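Local coordinates for coat protein (Sulfolobus turreted icosahedral virus, PDB 2BBD), which is the major capsid protein that builds the shell of an archaeal virus, and its structure points to a common ancestry with eukaryotic and bacterial viruses, at residues P57-Y68 with L112-F123. Sequence-based numbering, arbitrary orientation.
Sequences PYNLVQTFNLSY and LNVMWEFDLARF
Two facing sheets of a viral beta sandwich meet where Phe64 of strand 61-68 packs against Trp116 and Phe118 of strand 112-120. The strand axes approach to 10.3 Å and run nearly parallel, 27° apart; no hydrogen bond joins the segments, and the space between them is filled mainly by side chains. The Phe64 ring takes part in two edge-to-face pairs. Its rim atom CE2 stands over the indole of Trp116, 3.5 Å from Trp116 CG, while one of its own faces receives the edge of Phe118, whose CZ lies 3.5 Å from Phe64 CG with the planes at 87°. Val61 CG1 covers the other face of Phe64, over the ring centre. The indole is likewise enclosed: Val114 CG1 covers the face turned from Phe64, and the backbone O of Tyr58 lies at its edge, 3.5 Å from Trp116 CZ2. With CG anti to its carbonyl carbon (chi1 -65°), Trp116 carries the indole back along the strand to Val61, whose CG2 comes 3.6 Å from Trp116 CH2; NE1 is satisfied by Gly79 O. The double-jelly-roll fold of this capsid family, shared with bacterial and eukaryotic viruses, is built from such sandwiches, and here helix 79-89 adds Leu82 to the same aromatic cluster. Tyr58, on the short 3-10 segment leading into strand 61-68, points its edge at the indole in an offset edge-to-face pair, and its OH bonds to Asn94 OD1. Next to it, Pro57 CG rests 3.8 Å from Val114 CG2, and Leu60 and Leu112 meet tip to tip through their CD1 methyls. Toward the far end, Leu66 CD2 touches Leu120 CD1 at 4.0 Å. Beyond the corner at 121-122, Phe123 sets CZ over the centre of the Tyr68 ring in an edge-to-face pair.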
# COMPACT_ATOMS: atom_id res chain seq x y z
N PRO A 57 1.66 15.02 -1.90
CA PRO A 57 2.31 14.69 -3.17
C PRO A 57 2.28 13.20 -3.59
O PRO A 57 2.76 12.85 -4.67
CB PRO A 57 3.72 15.21 -2.97
CG PRO A 57 3.98 14.85 -1.54
CD PRO A 57 2.67 15.19 -0.83
N TYR A 58 1.71 12.33 -2.75
CA TYR A 58 1.67 10.91 -3.07
C TYR A 58 0.93 10.60 -4.36
O TYR A 58 1.26 9.62 -5.03
CB TYR A 58 1.04 10.10 -1.93
CG TYR A 58 1.88 10.08 -0.68
CD1 TYR A 58 3.19 9.61 -0.71
CD2 TYR A 58 1.35 10.51 0.54
CE1 TYR A 58 3.96 9.57 0.45
CE2 TYR A 58 2.12 10.47 1.70
CZ TYR A 58 3.41 10.00 1.65
OH TYR A 58 4.16 9.96 2.80
N ASN A 59 -0.08 11.40 -4.70
CA ASN A 59 -0.83 11.14 -5.93
C ASN A 59 -0.10 11.58 -7.20
O ASN A 59 -0.69 11.65 -8.28
CB ASN A 59 -2.23 11.76 -5.87
CG ASN A 59 -2.22 13.27 -5.78
OD1 ASN A 59 -1.16 13.91 -5.75
ND2 ASN A 59 -3.40 13.86 -5.74
N LEU A 60 1.19 11.90 -7.08
CA LEU A 60 1.99 12.24 -8.26
C LEU A 60 2.28 10.92 -8.97
O LEU A 60 2.81 10.89 -10.09
CB LEU A 60 3.29 12.95 -7.87
CG LEU A 60 3.13 14.41 -7.44
CD1 LEU A 60 4.50 14.99 -7.14
CD2 LEU A 60 2.44 15.21 -8.54
N VAL A 61 1.95 9.81 -8.29
CA VAL A 61 2.06 8.48 -8.88
C VAL A 61 0.64 7.98 -8.82
O VAL A 61 0.02 7.98 -7.75
CB VAL A 61 2.97 7.51 -8.06
CG1 VAL A 61 2.64 6.07 -8.45
CG2 VAL A 61 4.45 7.76 -8.37
N GLN A 62 0.09 7.59 -9.97
CA GLN A 62 -1.27 7.08 -10.00
C GLN A 62 -1.31 5.67 -9.41
O GLN A 62 -2.04 5.43 -8.45
CB GLN A 62 -1.82 7.08 -11.43
CG GLN A 62 -3.27 6.64 -11.53
CD GLN A 62 -3.94 7.06 -12.83
OE1 GLN A 62 -3.96 8.24 -13.18
NE2 GLN A 62 -4.51 6.09 -13.55
N THR A 63 -0.53 4.75 -9.96
CA THR A 63 -0.51 3.38 -9.44
C THR A 63 0.85 2.70 -9.52
O THR A 63 1.67 3.01 -10.38
CB THR A 63 -1.50 2.45 -10.20
OG1 THR A 63 -1.06 2.29 -11.55
CG2 THR A 63 -2.91 3.02 -10.20
N PHE A 64 1.08 1.79 -8.58
CA PHE A 64 2.31 0.99 -8.54
C PHE A 64 1.89 -0.44 -8.77
O PHE A 64 0.94 -0.93 -8.14
CB PHE A 64 3.00 1.03 -7.18
CG PHE A 64 3.77 2.27 -6.92
CD1 PHE A 64 4.89 2.58 -7.67
CD2 PHE A 64 3.41 3.11 -5.87
CE1 PHE A 64 5.65 3.72 -7.38
CE2 PHE A 64 4.16 4.24 -5.57
CZ PHE A 64 5.28 4.55 -6.33
N ASN A 65 2.59 -1.13 -9.66
CA ASN A 65 2.29 -2.53 -9.89
C ASN A 65 3.59 -3.34 -9.86
O ASN A 65 4.49 -3.13 -10.67
CB ASN A 65 1.58 -2.72 -11.23
CG ASN A 65 1.10 -4.14 -11.42
OD1 ASN A 65 1.89 -5.05 -11.73
ND2 ASN A 65 -0.19 -4.36 -11.24
N LEU A 66 3.68 -4.25 -8.90
CA LEU A 66 4.87 -5.09 -8.77
C LEU A 66 4.47 -6.53 -9.08
O LEU A 66 3.58 -7.10 -8.44
CB LEU A 66 5.45 -5.01 -7.35
CG LEU A 66 6.73 -5.84 -7.13
CD1 LEU A 66 7.86 -5.28 -8.00
CD2 LEU A 66 7.12 -5.81 -5.68
N SER A 67 5.11 -7.09 -10.10
CA SER A 67 4.80 -8.44 -10.52
C SER A 67 6.02 -9.17 -11.09
O SER A 67 7.04 -8.55 -11.41
CB SER A 67 3.70 -8.39 -11.59
OG SER A 67 4.21 -7.83 -12.78
N TYR A 68 5.91 -10.49 -11.20
CA TYR A 68 6.98 -11.31 -11.75
C TYR A 68 6.35 -12.42 -12.58
O TYR A 68 5.16 -12.73 -12.42
CB TYR A 68 7.85 -11.91 -10.63
CG TYR A 68 7.11 -12.81 -9.68
CD1 TYR A 68 6.29 -12.28 -8.68
CD2 TYR A 68 7.21 -14.19 -9.78
CE1 TYR A 68 5.58 -13.12 -7.82
CE2 TYR A 68 6.51 -15.03 -8.93
CZ TYR A 68 5.69 -14.49 -7.95
OH TYR A 68 4.96 -15.33 -7.14
N LEU A 112 11.20 18.55 -4.32
CA LEU A 112 10.30 17.40 -4.34
C LEU A 112 11.07 16.16 -3.88
O LEU A 112 12.16 15.86 -4.39
CB LEU A 112 9.76 17.19 -5.75
CG LEU A 112 8.96 15.93 -6.07
CD1 LEU A 112 7.60 15.92 -5.34
CD2 LEU A 112 8.74 15.88 -7.57
N ASN A 113 10.51 15.45 -2.90
CA ASN A 113 11.11 14.23 -2.37
C ASN A 113 10.04 13.38 -1.70
O ASN A 113 9.64 13.63 -0.56
CB ASN A 113 12.23 14.56 -1.37
CG ASN A 113 12.85 13.32 -0.73
OD1 ASN A 113 12.64 12.20 -1.19
ND2 ASN A 113 13.61 13.52 0.34
N VAL A 114 9.56 12.39 -2.45
CA VAL A 114 8.52 11.48 -2.01
C VAL A 114 9.05 10.04 -2.01
O VAL A 114 9.72 9.61 -2.95
CB VAL A 114 7.30 11.55 -2.96
CG1 VAL A 114 6.12 10.77 -2.37
CG2 VAL A 114 6.92 13.02 -3.20
N MSE A 115 8.75 9.30 -0.95
CA MSE A 115 9.21 7.93 -0.84
C MSE A 115 8.11 6.90 -0.62
O MSE A 115 7.09 7.18 0.02
CB MSE A 115 10.22 7.82 0.30
CG MSE A 115 10.92 6.47 0.36
SE MSE A 115 12.08 6.29 1.89
CE MSE A 115 13.65 7.19 1.21
N TRP A 116 8.33 5.71 -1.18
CA TRP A 116 7.42 4.57 -1.05
C TRP A 116 8.30 3.34 -0.94
O TRP A 116 9.36 3.28 -1.56
CB TRP A 116 6.56 4.38 -2.28
CG TRP A 116 5.60 5.45 -2.61
CD1 TRP A 116 4.28 5.51 -2.25
CD2 TRP A 116 5.82 6.56 -3.48
NE1 TRP A 116 3.67 6.58 -2.87
CE2 TRP A 116 4.59 7.24 -3.63
CE3 TRP A 116 6.95 7.04 -4.17
CZ2 TRP A 116 4.45 8.37 -4.44
CZ3 TRP A 116 6.81 8.18 -4.97
CH2 TRP A 116 5.57 8.82 -5.10
N GLU A 117 7.86 2.36 -0.15
CA GLU A 117 8.62 1.13 -0.01
C GLU A 117 7.70 -0.06 -0.19
O GLU A 117 6.51 -0.00 0.14
CB GLU A 117 9.29 1.03 1.36
CG GLU A 117 10.35 2.07 1.61
CD GLU A 117 11.25 1.72 2.78
OE1 GLU A 117 10.73 1.27 3.83
OE2 GLU A 117 12.48 1.91 2.65
N PHE A 118 8.26 -1.13 -0.74
CA PHE A 118 7.53 -2.36 -0.97
C PHE A 118 8.21 -3.45 -0.15
O PHE A 118 9.39 -3.76 -0.34
CB PHE A 118 7.56 -2.75 -2.46
CG PHE A 118 7.01 -1.69 -3.38
CD1 PHE A 118 7.74 -0.54 -3.66
CD2 PHE A 118 5.73 -1.81 -3.91
CE1 PHE A 118 7.21 0.47 -4.47
CE2 PHE A 118 5.18 -0.82 -4.71
CZ PHE A 118 5.93 0.33 -4.99
N ASP A 119 7.47 -4.00 0.80
CA ASP A 119 8.01 -5.06 1.64
C ASP A 119 7.71 -6.36 0.90
O ASP A 119 6.56 -6.70 0.67
CB ASP A 119 7.32 -5.02 3.00
CG ASP A 119 7.86 -6.06 3.96
OD1 ASP A 119 7.49 -5.99 5.15
OD2 ASP A 119 8.64 -6.94 3.54
N LEU A 120 8.77 -7.07 0.51
CA LEU A 120 8.60 -8.34 -0.19
C LEU A 120 8.93 -9.53 0.70
O LEU A 120 9.23 -10.60 0.20
CB LEU A 120 9.51 -8.41 -1.42
CG LEU A 120 9.15 -7.59 -2.67
CD1 LEU A 120 9.32 -6.12 -2.39
CD2 LEU A 120 10.04 -8.02 -3.82
N ALA A 121 8.87 -9.33 2.02
CA ALA A 121 9.19 -10.40 2.95
C ALA A 121 10.60 -10.86 2.58
O ALA A 121 11.56 -10.10 2.74
CB ALA A 121 8.18 -11.54 2.80
N ARG A 122 10.74 -12.09 2.09
CA ARG A 122 12.05 -12.55 1.65
C ARG A 122 11.82 -13.32 0.36
O ARG A 122 11.85 -14.54 0.33
CB ARG A 122 12.74 -13.43 2.70
CG ARG A 122 14.25 -13.40 2.55
CD ARG A 122 14.96 -14.28 3.56
NE ARG A 122 14.63 -15.69 3.37
CZ ARG A 122 15.22 -16.68 4.03
NH1 ARG A 122 16.17 -16.42 4.92
NH2 ARG A 122 14.86 -17.93 3.79
N PHE A 123 11.56 -12.56 -0.70
CA PHE A 123 11.26 -13.07 -2.02
C PHE A 123 12.45 -13.78 -2.69
O PHE A 123 13.54 -13.22 -2.78
CB PHE A 123 10.80 -11.91 -2.90
CG PHE A 123 10.14 -12.32 -4.17
CD1 PHE A 123 8.87 -12.88 -4.15
CD2 PHE A 123 10.79 -12.15 -5.39
CE1 PHE A 123 8.24 -13.27 -5.34
CE2 PHE A 123 10.17 -12.53 -6.58
CZ PHE A 123 8.90 -13.09 -6.56